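Local coordinates for PKS (Streptomyces albus, PDB 4OQJ), which probably elongates polyketide chains by condensing acyl units, as a ketosynthase of the oxazolomycin biosynthetic assembly line, at residues 51-56 / 79-84; 358-363 / 411-416; 514-519 / 533-538. All blocks are in the same frame, centred on the assembly; numbering follows the deposited sequence.

Interaction 1: 51-56 / 79-84; sequences TLTHFS and GQVLVD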
ATOM      1  N   THR A  51       9.688  -5.370 -29.611  1.00 22.92           N
ATOM      2  CA  THR A  51       9.397  -3.956 -29.871  1.00 19.20           C
ATOM      3  C   THR A  51      10.624  -3.066 -29.703  1.00 19.43           C
ATOM      4  O   THR A  51      10.527  -1.829 -29.742  1.00 21.11           O
ATOM      5  CB  THR A  51       8.288  -3.457 -28.945  1.00 18.23           C
ATOM      6  OG1 THR A  51       8.675  -3.714 -27.602  1.00 18.64           O
ATOM      7  CG2 THR A  51       6.995  -4.191 -29.235  1.00 18.25           C
ATOM      8  N   LEU A  52      11.770  -3.707 -29.515  1.00 20.67           N
ATOM      9  CA  LEU A  52      13.055  -3.027 -29.400  1.00 24.74           C
ATOM     10  C   LEU A  52      13.268  -2.014 -30.523  1.00 28.60           C
ATOM     11  O   LEU A  52      13.077  -2.329 -31.697  1.00 28.79           O
ATOM     12  CB  LEU A  52      14.184  -4.051 -29.413  1.00 22.40           C
ATOM     13  CG  LEU A  52      15.586  -3.517 -29.141  1.00 25.60           C
ATOM     14  CD1 LEU A  52      15.676  -3.021 -27.704  1.00 21.67           C
ATOM     15  CD2 LEU A  52      16.629  -4.582 -29.425  1.00 31.66           C
ATOM     16  N   THR A  53      13.651  -0.801 -30.146  1.00 22.61           N
ATOM     17  CA  THR A  53      13.997   0.237 -31.103  1.00 22.42           C
ATOM     18  C   THR A  53      15.517   0.352 -31.184  1.00 25.62           C
ATOM     19  O   THR A  53      16.184   0.420 -30.155  1.00 27.92           O
ATOM     20  CB  THR A  53      13.390   1.601 -30.705  1.00 24.34           C
ATOM     21  OG1 THR A  53      11.957   1.519 -30.729  1.00 26.88           O
ATOM     22  CG2 THR A  53      13.848   2.708 -31.660  1.00 32.50           C
ATOM     23  N   HIS A  54      16.063   0.342 -32.398  1.00 26.04           N
ATOM     24  CA  HIS A  54      17.494   0.584 -32.602  1.00 30.14           C
ATOM     25  C   HIS A  54      17.710   2.065 -32.932  1.00 34.43           C
ATOM     26  O   HIS A  54      16.999   2.631 -33.761  1.00 37.23           O
ATOM     27  CB  HIS A  54      18.049  -0.305 -33.714  1.00 33.63           C
ATOM     28  CG  HIS A  54      18.107  -1.757 -33.350  1.00 37.41           C
ATOM     29  ND1 HIS A  54      17.053  -2.621 -33.562  1.00 39.70           N
ATOM     30  CD2 HIS A  54      19.087  -2.494 -32.778  1.00 39.30           C
ATOM     31  CE1 HIS A  54      17.384  -3.829 -33.141  1.00 40.88           C
ATOM     32  NE2 HIS A  54      18.613  -3.779 -32.658  1.00 40.94           N
ATOM     33  N   PHE A  55      18.670   2.695 -32.260  1.00 31.58           N
ATOM     34  CA  PHE A  55      18.909   4.127 -32.441  1.00 28.07           C
ATOM     35  C   PHE A  55      20.087   4.361 -33.378  1.00 29.66           C
ATOM     36  O   PHE A  55      21.139   3.733 -33.233  1.00 30.02           O
ATOM     37  CB  PHE A  55      19.192   4.814 -31.105  1.00 26.85           C
ATOM     38  CG  PHE A  55      18.113   4.635 -30.075  1.00 28.52           C
ATOM     39  CD1 PHE A  55      16.837   5.116 -30.295  1.00 31.25           C
ATOM     40  CD2 PHE A  55      18.396   4.014 -28.868  1.00 31.15           C
ATOM     41  CE1 PHE A  55      15.849   4.966 -29.330  1.00 29.26           C
ATOM     42  CE2 PHE A  55      17.410   3.862 -27.897  1.00 29.15           C
ATOM     43  CZ  PHE A  55      16.141   4.341 -28.136  1.00 26.29           C
ATOM     44  N   SER A  56      19.907   5.273 -34.331  1.00 32.47           N
ATOM     45  CA  SER A  56      20.997   5.688 -35.206  1.00 35.78           C
ATOM     46  C   SER A  56      21.932   6.579 -34.415  1.00 33.50           C
ATOM     47  O   SER A  56      21.527   7.165 -33.408  1.00 30.55           O
ATOM     48  CB  SER A  56      20.462   6.442 -36.421  1.00 33.75           C
ATOM     49  OG  SER A  56      19.832   7.642 -35.996  1.00 31.59           O
ATOM     50  N   GLY A  79      16.785   0.616 -27.308  1.00 20.12           N
ATOM     51  CA  GLY A  79      15.967   0.826 -26.137  1.00 19.23           C
ATOM     52  C   GLY A  79      14.536   0.415 -26.399  1.00 19.01           C
ATOM     53  O   GLY A  79      14.146   0.186 -27.545  1.00 19.55           O
ATOM     54  N   GLN A  80      13.769   0.298 -25.323  1.00 16.80           N
ATOM     55  CA  GLN A  80      12.356  -0.043 -25.384  1.00 16.54           C
ATOM     56  C   GLN A  80      11.596   1.190 -24.988  1.00 20.26           C
ATOM     57  O   GLN A  80      11.378   1.417 -23.790  1.00 20.12           O
ATOM     58  CB  GLN A  80      12.039  -1.202 -24.439  1.00 16.62           C
ATOM     59  CG  GLN A  80      12.574  -2.542 -24.914  1.00 17.14           C
ATOM     60  CD  GLN A  80      11.682  -3.188 -25.956  1.00 20.01           C
ATOM     61  OE1 GLN A  80      10.811  -2.537 -26.533  1.00 20.80           O
ATOM     62  NE2 GLN A  80      11.890  -4.484 -26.191  1.00 21.59           N
ATOM     63  N   VAL A  81      11.219   2.001 -25.976  1.00 20.23           N
ATOM     64  CA  VAL A  81      10.670   3.327 -25.699  1.00 19.75           C
ATOM     65  C   VAL A  81       9.151   3.386 -25.772  1.00 18.11           C
ATOM     66  O   VAL A  81       8.505   2.672 -26.547  1.00 20.61           O
ATOM     67  CB  VAL A  81      11.248   4.391 -26.664  1.00 27.31           C
ATOM     68  CG1 VAL A  81      12.765   4.266 -26.745  1.00 29.27           C
ATOM     69  CG2 VAL A  81      10.638   4.281 -28.040  1.00 37.54           C
ATOM     70  N   LEU A  82       8.589   4.254 -24.941  1.00 16.46           N
ATOM     71  CA  LEU A  82       7.177   4.575 -24.996  1.00 16.05           C
ATOM     72  C   LEU A  82       6.976   5.846 -25.829  1.00 15.42           C
ATOM     73  O   LEU A  82       7.358   6.936 -25.406  1.00 16.74           O
ATOM     74  CB  LEU A  82       6.609   4.761 -23.595  1.00 17.13           C
ATOM     75  CG  LEU A  82       5.125   5.143 -23.564  1.00 20.40           C
ATOM     76  CD1 LEU A  82       4.280   4.036 -24.181  1.00 25.48           C
ATOM     77  CD2 LEU A  82       4.700   5.431 -22.126  1.00 19.40           C
ATOM     78  N   VAL A  83       6.384   5.702 -27.007  1.00 17.57           N
ATOM     79  CA  VAL A  83       6.142   6.841 -27.892  0.74 21.36           C
ATOM     80  C   VAL A  83       5.148   7.809 -27.254  1.00 19.58           C
ATOM     81  O   VAL A  83       4.171   7.388 -26.625  1.00 21.78           O
ATOM     82  CB  VAL A  83       5.605   6.388 -29.270  0.74 26.61           C
ATOM     83  CG1 VAL A  83       5.359   7.598 -30.188  0.74 25.23           C
ATOM     84  CG2 VAL A  83       6.569   5.419 -29.929  0.74 31.60           C
ATOM     85  N   ASP A  84       5.412   9.103 -27.420  1.00 20.01           N
ATOM     86  CA  ASP A  84       4.536  10.170 -26.939  1.00 20.68           C
ATOM     87  C   ASP A  84       4.366  10.182 -25.427  1.00 18.98           C
ATOM     88  O   ASP A  84       3.343  10.631 -24.918  1.00 17.93           O
ATOM     89  CB  ASP A  84       3.156  10.079 -27.608  1.00 21.03           C
ATOM     90  CG  ASP A  84       3.157  10.636 -29.026  1.00 27.44           C
ATOM     91  OD1 ASP A  84       4.028  11.470 -29.363  1.00 24.30           O
ATOM     92  OD2 ASP A  84       2.268  10.251 -29.795  1.00 28.91           O
TER
HETATM   93  O   HOH W   1      10.833   0.646 -28.642  1.00 15.97           O

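Interaction 2: 358-363 / 411-416; sequences GSCALG and GPFYVG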
ATOM      1  N   GLY A 358       6.410 -31.143 -19.727  1.00 30.49           N
ATOM      2  CA  GLY A 358       5.886 -30.442 -20.877  1.00 28.87           C
ATOM      3  C   GLY A 358       4.404 -30.127 -20.785  1.00 29.36           C
ATOM      4  O   GLY A 358       3.775 -29.912 -21.811  1.00 31.66           O
ATOM      5  N   SER A 359       3.847 -30.080 -19.576  1.00 27.96           N
ATOM      6  CA  SER A 359       2.405 -29.895 -19.419  1.00 27.93           C
ATOM      7  C   SER A 359       1.986 -28.476 -19.010  1.00 28.31           C
ATOM      8  O   SER A 359       0.789 -28.181 -18.983  1.00 29.49           O
ATOM      9  CB  SER A 359       1.859 -30.888 -18.393  1.00 29.03           C
ATOM     10  OG  SER A 359       2.410 -30.663 -17.110  1.00 29.34           O
ATOM     11  N   CYS A 360       2.946 -27.611 -18.678  1.00 26.95           N
ATOM     12  CA  CYS A 360       2.644 -26.199 -18.402  1.00 25.30           C
ATOM     13  C   CYS A 360       3.583 -25.286 -19.179  1.00 23.41           C
ATOM     14  O   CYS A 360       4.793 -25.333 -19.016  1.00 23.99           O
ATOM     15  CB  CYS A 360       2.734 -25.888 -16.897  1.00 22.02           C
ATOM     16  SG  CYS A 360       2.222 -24.204 -16.428  1.00 20.74           S
ATOM     17  N   ALA A 361       3.010 -24.434 -20.016  1.00 22.22           N
ATOM     18  CA  ALA A 361       3.793 -23.482 -20.779  1.00 21.61           C
ATOM     19  C   ALA A 361       4.339 -22.384 -19.875  1.00 19.91           C
ATOM     20  O   ALA A 361       3.725 -22.008 -18.873  1.00 20.18           O
ATOM     21  CB  ALA A 361       2.952 -22.883 -21.893  1.00 23.18           C
ATOM     22  N   LEU A 362       5.506 -21.882 -20.253  1.00 19.60           N
ATOM     23  CA  LEU A 362       6.230 -20.864 -19.512  1.00 18.63           C
ATOM     24  C   LEU A 362       6.689 -19.793 -20.495  1.00 18.79           C
ATOM     25  O   LEU A 362       7.144 -20.112 -21.592  1.00 22.45           O
ATOM     26  CB  LEU A 362       7.426 -21.497 -18.785  1.00 20.64           C
ATOM     27  CG  LEU A 362       8.269 -20.651 -17.844  1.00 20.34           C
ATOM     28  CD1 LEU A 362       7.502 -20.306 -16.578  1.00 18.28           C
ATOM     29  CD2 LEU A 362       9.571 -21.395 -17.507  1.00 23.65           C
ATOM     30  N   GLY A 363       6.562 -18.525 -20.125  1.00 17.94           N
ATOM     31  CA  GLY A 363       6.965 -17.458 -21.024  1.00 17.40           C
ATOM     32  C   GLY A 363       7.296 -16.178 -20.292  1.00 18.72           C
ATOM     33  O   GLY A 363       7.070 -16.077 -19.086  1.00 18.41           O
ATOM     34  N   GLY A 411      10.232 -30.818 -13.552  1.00 34.22           N
ATOM     35  CA  GLY A 411       8.898 -30.263 -13.411  1.00 31.54           C
ATOM     36  C   GLY A 411       8.112 -30.272 -14.707  1.00 29.40           C
ATOM     37  O   GLY A 411       8.534 -30.874 -15.696  1.00 27.43           O
ATOM     38  N   PRO A 412       6.965 -29.583 -14.709  1.00 26.05           N
ATOM     39  CA  PRO A 412       6.034 -29.600 -15.844  1.00 26.16           C
ATOM     40  C   PRO A 412       6.313 -28.561 -16.936  1.00 26.97           C
ATOM     41  O   PRO A 412       5.600 -28.533 -17.943  1.00 25.70           O
ATOM     42  CB  PRO A 412       4.696 -29.300 -15.173  1.00 24.68           C
ATOM     43  CG  PRO A 412       5.076 -28.327 -14.071  1.00 23.39           C
ATOM     44  CD  PRO A 412       6.447 -28.776 -13.588  1.00 23.47           C
ATOM     45  N   PHE A 413       7.320 -27.716 -16.752  1.00 24.70           N
ATOM     46  CA  PHE A 413       7.448 -26.529 -17.594  1.00 23.06           C
ATOM     47  C   PHE A 413       8.197 -26.755 -18.897  1.00 24.24           C
ATOM     48  O   PHE A 413       9.085 -27.595 -18.996  1.00 24.56           O
ATOM     49  CB  PHE A 413       8.110 -25.408 -16.795  1.00 21.16           C
ATOM     50  CG  PHE A 413       7.348 -25.069 -15.567  1.00 21.47           C
ATOM     51  CD1 PHE A 413       6.109 -24.451 -15.671  1.00 20.36           C
ATOM     52  CD2 PHE A 413       7.817 -25.428 -14.316  1.00 20.23           C
ATOM     53  CE1 PHE A 413       5.368 -24.164 -14.559  1.00 20.61           C
ATOM     54  CE2 PHE A 413       7.071 -25.148 -13.188  1.00 19.40           C
ATOM     55  CZ  PHE A 413       5.844 -24.513 -13.309  1.00 19.35           C
ATOM     56  N   TYR A 414       7.794 -25.979 -19.891  1.00 23.30           N
ATOM     57  CA  TYR A 414       8.469 -25.899 -21.167  1.00 24.88           C
ATOM     58  C   TYR A 414       8.202 -24.491 -21.700  1.00 23.10           C
ATOM     59  O   TYR A 414       7.161 -23.887 -21.394  1.00 22.22           O
ATOM     60  CB  TYR A 414       7.957 -26.976 -22.143  1.00 28.45           C
ATOM     61  CG  TYR A 414       6.620 -26.618 -22.761  1.00 27.40           C
ATOM     62  CD1 TYR A 414       5.423 -26.870 -22.094  1.00 25.80           C
ATOM     63  CD2 TYR A 414       6.556 -26.007 -24.011  1.00 28.98           C
ATOM     64  CE1 TYR A 414       4.195 -26.523 -22.664  1.00 26.36           C
ATOM     65  CE2 TYR A 414       5.346 -25.663 -24.584  1.00 27.87           C
ATOM     66  CZ  TYR A 414       4.173 -25.916 -23.911  1.00 28.91           C
ATOM     67  OH  TYR A 414       2.987 -25.561 -24.508  1.00 30.55           O
ATOM     68  N   VAL A 415       9.127 -23.964 -22.487  1.00 23.56           N
ATOM     69  CA  VAL A 415       8.971 -22.625 -23.039  1.00 23.78           C
ATOM     70  C   VAL A 415       8.174 -22.681 -24.343  1.00 25.80           C
ATOM     71  O   VAL A 415       8.642 -23.223 -25.338  1.00 24.07           O
ATOM     72  CB  VAL A 415      10.337 -21.968 -23.283  1.00 23.44           C
ATOM     73  CG1 VAL A 415      10.166 -20.563 -23.855  1.00 24.42           C
ATOM     74  CG2 VAL A 415      11.145 -21.926 -21.980  1.00 23.27           C
ATOM     75  N   GLY A 416       6.960 -22.139 -24.332  1.00 26.61           N
ATOM     76  CA  GLY A 416       6.135 -22.107 -25.530  1.00 28.94           C
ATOM     77  C   GLY A 416       6.635 -21.063 -26.514  1.00 25.10           C
ATOM     78  O   GLY A 416       6.891 -19.914 -26.129  1.00 21.76           O
TER
HETATM   79  O   HOH W   2       8.819 -30.207 -18.218  1.00 21.87           O
HETATM   80  O   HOH W   3       5.536 -19.369 -23.700  1.00 18.76           O

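Interaction 3: 514-519 / 533-538; sequences RALVAT and AGRVMT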
ATOM      1  N   ARG A 514     -22.374  14.932 -29.950  1.00 20.77           N
ATOM      2  CA  ARG A 514     -22.883  14.373 -31.195  1.00 21.97           C
ATOM      3  C   ARG A 514     -23.815  13.236 -30.874  1.00 20.94           C
ATOM      4  O   ARG A 514     -23.627  12.538 -29.875  1.00 21.08           O
ATOM      5  CB  ARG A 514     -21.746  13.889 -32.088  1.00 20.69           C
ATOM      6  CG  ARG A 514     -22.198  13.372 -33.460  1.00 22.01           C
ATOM      7  CD  ARG A 514     -21.014  13.291 -34.384  1.00 24.03           C
ATOM      8  NE  ARG A 514     -20.666  14.606 -34.913  1.00 27.67           N
ATOM      9  CZ  ARG A 514     -19.439  14.985 -35.265  1.00 30.04           C
ATOM     10  NH1 ARG A 514     -18.418  14.153 -35.132  1.00 28.74           N
ATOM     11  NH2 ARG A 514     -19.234  16.211 -35.748  1.00 30.14           N
ATOM     12  N   ALA A 515     -24.841  13.060 -31.695  1.00 19.80           N
ATOM     13  CA  ALA A 515     -25.768  11.955 -31.479  1.00 19.71           C
ATOM     14  C   ALA A 515     -26.406  11.487 -32.774  1.00 21.07           C
ATOM     15  O   ALA A 515     -26.512  12.228 -33.753  1.00 22.35           O
ATOM     16  CB  ALA A 515     -26.846  12.345 -30.473  1.00 18.41           C
ATOM     17  N   LEU A 516     -26.837  10.237 -32.750  1.00 25.11           N
ATOM     18  CA  LEU A 516     -27.355   9.571 -33.932  1.00 30.66           C
ATOM     19  C   LEU A 516     -28.350   8.521 -33.510  1.00 23.73           C
ATOM     20  O   LEU A 516     -28.062   7.718 -32.634  1.00 22.12           O
ATOM     21  CB  LEU A 516     -26.225   8.917 -34.728  1.00 24.85           C
ATOM     22  CG  LEU A 516     -26.674   7.932 -35.802  1.00 25.61           C
ATOM     23  CD1 LEU A 516     -27.295   8.704 -36.938  1.00 25.39           C
ATOM     24  CD2 LEU A 516     -25.523   7.066 -36.277  1.00 28.82           C
ATOM     25  N   VAL A 517     -29.515   8.509 -34.141  1.00 21.94           N
ATOM     26  CA  VAL A 517     -30.461   7.420 -33.948  1.00 23.04           C
ATOM     27  C   VAL A 517     -30.170   6.353 -35.005  1.00 25.79           C
ATOM     28  O   VAL A 517     -30.211   6.636 -36.198  1.00 26.44           O
ATOM     29  CB  VAL A 517     -31.934   7.890 -34.083  1.00 27.30           C
ATOM     30  CG1 VAL A 517     -32.884   6.725 -33.878  1.00 27.63           C
ATOM     31  CG2 VAL A 517     -32.244   9.017 -33.102  1.00 24.56           C
ATOM     32  N   ALA A 518     -29.918   5.126 -34.577  1.00 24.77           N
ATOM     33  CA  ALA A 518     -29.531   4.084 -35.514  1.00 30.15           C
ATOM     34  C   ALA A 518     -30.386   2.858 -35.314  1.00 28.26           C
ATOM     35  O   ALA A 518     -30.895   2.610 -34.223  1.00 24.24           O
ATOM     36  CB  ALA A 518     -28.050   3.735 -35.343  1.00 36.41           C
ATOM     37  N   THR A 519     -30.528   2.088 -36.386  1.00 30.66           N
ATOM     38  CA  THR A 519     -31.355   0.894 -36.378  1.00 36.22           C
ATOM     39  C   THR A 519     -30.518  -0.370 -36.169  1.00 39.38           C
ATOM     40  O   THR A 519     -31.047  -1.430 -35.833  1.00 40.73           O
ATOM     41  CB  THR A 519     -32.122   0.801 -37.690  1.00 41.04           C
ATOM     42  OG1 THR A 519     -31.182   0.850 -38.770  1.00 42.26           O
ATOM     43  CG2 THR A 519     -33.064   1.980 -37.816  1.00 39.35           C
ATOM     44  N   ALA A 533     -25.702  15.634 -41.782  1.00 47.69           N
ATOM     45  CA  ALA A 533     -26.498  16.288 -40.740  1.00 50.27           C
ATOM     46  C   ALA A 533     -27.955  15.830 -40.709  1.00 50.25           C
ATOM     47  O   ALA A 533     -28.658  16.046 -39.723  1.00 47.46           O
ATOM     48  CB  ALA A 533     -26.436  17.796 -40.912  1.00 53.61           C
ATOM     49  N   GLY A 534     -28.409  15.198 -41.783  1.00 49.11           N
ATOM     50  CA  GLY A 534     -29.766  14.693 -41.833  1.00 41.48           C
ATOM     51  C   GLY A 534     -30.042  13.695 -40.728  1.00 38.97           C
ATOM     52  O   GLY A 534     -31.181  13.560 -40.284  1.00 37.30           O
ATOM     53  N   ARG A 535     -28.993  13.005 -40.279  1.00 35.14           N
ATOM     54  CA  ARG A 535     -29.127  11.955 -39.280  1.00 32.11           C
ATOM     55  C   ARG A 535     -28.228  12.212 -38.080  1.00 28.68           C
ATOM     56  O   ARG A 535     -28.621  11.966 -36.946  1.00 27.07           O
ATOM     57  CB  ARG A 535     -28.775  10.589 -39.864  1.00 37.87           C
ATOM     58  CG  ARG A 535     -29.651  10.124 -41.003  1.00 40.30           C
ATOM     59  CD  ARG A 535     -29.329   8.679 -41.308  1.00 39.27           C
ATOM     60  NE  ARG A 535     -29.619   7.844 -40.147  1.00 35.43           N
ATOM     61  CZ  ARG A 535     -29.378   6.543 -40.081  1.00 32.91           C
ATOM     62  NH1 ARG A 535     -28.818   5.909 -41.108  1.00 31.72           N
ATOM     63  NH2 ARG A 535     -29.695   5.875 -38.979  1.00 31.63           N
ATOM     64  N   VAL A 536     -27.014  12.681 -38.356  1.00 32.68           N
ATOM     65  CA  VAL A 536     -26.020  12.928 -37.319  1.00 32.46           C
ATOM     66  C   VAL A 536     -26.178  14.354 -36.793  1.00 27.42           C
ATOM     67  O   VAL A 536     -26.060  15.328 -37.534  1.00 27.76           O
ATOM     68  CB  VAL A 536     -24.592  12.697 -37.852  1.00 37.60           C
ATOM     69  CG1 VAL A 536     -23.535  13.193 -36.861  1.00 38.96           C
ATOM     70  CG2 VAL A 536     -24.389  11.223 -38.146  1.00 40.08           C
HETATM   71  N   MSE A 537     -26.463  14.452 -35.502  1.00 26.05           N
HETATM   72  CA  MSE A 537     -26.692  15.725 -34.846  1.00 29.25           C
HETATM   73  C   MSE A 537     -25.440  16.115 -34.101  1.00 35.76           C
HETATM   74  O   MSE A 537     -24.882  15.304 -33.367  1.00 30.03           O
HETATM   75  CB  MSE A 537     -27.876  15.627 -33.882  1.00 28.17           C
HETATM   76  CG  MSE A 537     -29.164  15.105 -34.544  1.00 37.55           C
HETATM   77 SE   MSE A 537     -30.597  14.686 -33.277  0.72 35.94          SE
HETATM   78  CE  MSE A 537     -30.126  12.857 -32.866  1.00 24.19           C
ATOM     79  N   THR A 538     -24.999  17.350 -34.292  1.00 26.72           N
ATOM     80  CA  THR A 538     -23.811  17.857 -33.608  1.00 25.71           C
ATOM     81  C   THR A 538     -24.095  19.225 -33.028  1.00 27.65           C
ATOM     82  O   THR A 538     -24.685  20.071 -33.696  1.00 30.02           O
ATOM     83  CB  THR A 538     -22.607  17.981 -34.562  1.00 26.73           C
ATOM     84  OG1 THR A 538     -22.413  16.751 -35.270  1.00 28.72           O
ATOM     85  CG2 THR A 538     -21.351  18.331 -33.798  1.00 25.48           C
TER
HETATM   86  O   HOH W   4     -30.440  10.469 -35.975  1.00 19.66           O
HETATM   87  O   HOH W   5     -31.163   8.776 -37.972  1.00 30.28           O

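Interaction 1: 51-56 / 79-84
Phe55 leans its ring against the backbone of Gly79, CE2 lying 3.4 Å from Gly79 N, where the glycine has no side chain to hold the ring off. Two residues on, Val81 CG1 meets the edge of the same ring, near its plane and 3.7 Å from Phe55 CZ, and the two side chains run past one another in opposite directions. The carbonyl oxygen of Thr53 lies above one face of the ring, over its centre.

Next to this packing the backbones form an antiparallel hydrogen-bonded pair. Thr53 N donates to Gly79 O at 2.8 Å with an N-H...O angle of 163°, and Gly79 N returns the bond to Thr53 O at 2.9 Å. Within these two segments one reciprocal pair joins the strands. Strand 53-54 thereby becomes the outer member of a small three-stranded antiparallel sheet, with 75-79 in the middle, in the N-terminal part of the ketosynthase. A backbone bond between Phe55 and Lys77 carries the ladder one step further.

Beyond Gly79 a side chain takes over from the backbone. Gln80 turns sharply at chi2 (-81°), swinging CD toward the 51-56 segment, and its OE1 receives the hydroxyl of Thr51 at 2.7 Å, the donor tilted 20° from the carbonyl plane. The amide's other branch, NE2, bonds Asn368 O. That oxygen is also a hydrogen-bond partner of Thr51 OG1, which has a single proton to divide between two carbonyl oxygens. On the same side of the Thr53-Gly79 pair as Gln80, a water links the chains: it donates to Thr51 O at 2.7 Å, accepts from Val81 N at 3.0 Å and is also hydrogen-bonded to Thr53 OG1.

Interaction 2: 358-363 / 411-416
With SG of Cys360 anti to its backbone N (chi1 -174°) and CG of Phe413 anti to its carbonyl carbon (chi1 -58°), sulfur and ring meet on one face of the sheet. SG lies 3.7 Å from Phe413 CE1, an oblique sulfur-aromatic contact. The ring is held from other directions too: Pro412 CG lies over the centre of one face, and Phe348 makes an edge-to-face pair with it. On the opposite face of the sheet Tyr414 lies beside Ala361, with CZ 3.8 Å from Ala361 CB.

The backbone bonds set this register. Pro412 O receives Cys360 N at 2.9 Å, the donor standing above the carbonyl plane, and takes a weak second bond from Ser359 N. One carbonyl thus gathers two successive N-H groups where the loop enters the strand. Tyr414 N then bonds Cys360 O at 3.2 Å, and Leu362 N makes a weak bond to Tyr414 O. By the last rung the link has lengthened, Gly416 N reaching Leu362 O at a weak 3.4 Å. There a water donates to both Leu362 O and Gly416 O, joining the chains as the ladder ends. CA-H...O contacts fill in between the rungs, as from Phe413 CA to Cys360 O at 3.2 Å.

Helix 336-348 covers the Leu362 and Phe413 face through Leu344, while strand 325-327 bonds the other edge of 360-363. Strand 325-327, helix 336-348 and strand 360-363 make up a beta-alpha-beta unit, to which 413-415 is added in parallel as the edge strand of the large mixed sheet of the thiolase-type ketosynthase fold.

Interaction 3: 514-519 / 533-538
Arg514 and Thr538 lie side by side and point the same way, joined at the edge of the guanidinium. NE donates to Thr538 OG1 at 2.8 Å, nearly straight at 166° and within the guanidinium plane, while NH2 adds a weak bond to the same oxygen. A bend at chi3 (-79°) places NE for this, and the chain before it crosses Val536, with CD 3.5 Å from Val536 CG1. At the other end, Arg535 NH2 donates to Val517 O at 2.9 Å. A water doubles this link, accepting from Arg535 NE and donating to Val517 O.

Between the two arginines, Ala515 and Met537 form the hydrogen-bonded pair of an antiparallel ladder: Ala515 N to Met537 O and Met537 N to Ala515 O are both 2.8 Å. Residue 537 is present as selenomethionine, and its bend at chi3 (-87°) folds CE back to 4.1 Å from Ala515 CB. Nearer the Arg535 end the strands separate, and another water bridges Val517 N and Arg535 O.

The strands belong to a three-stranded antiparallel sheet (465-471, 512-518, 536-539), 514-517 falling in the ketoacyl-synthetase C-terminal extension. Helix 521-530 connects the two strands, and helix 660-673 packs on the Ala515, Val517 and Met537 face. Each guanidinium gives NH1 to a carboxylate, Arg514 to Asp478 and Arg535 to Asp523 of helix 521-530; Thr481 also bonds Arg514 NH1. These aspartates balance the arginines' charge and probably fix their orientation, so that the guanidinium groups add side-chain bonds on either side of the Ala515-Met537 pair.

In the fold
Read from the N terminus, the three contacts follow in series, none nesting in or crossing another. Interaction 1 closes a loop of 22 residues containing helices 57-62 and 67-71, within the N-terminal part of the ketosynthase. Interaction 2 closes a longer excursion of 47 residues and finishes the outer end of the large mixed sheet. Asn368, which bonds interaction 1, belongs to that excursion and so relates the two sites, whose nearest atoms are about 14 Å apart. Interaction 3 closes 13 residues around helix 521-530 in a separate three-stranded sheet. Its centre is about 52 Å from that of interaction 2, on the opposite side of the chain's centre.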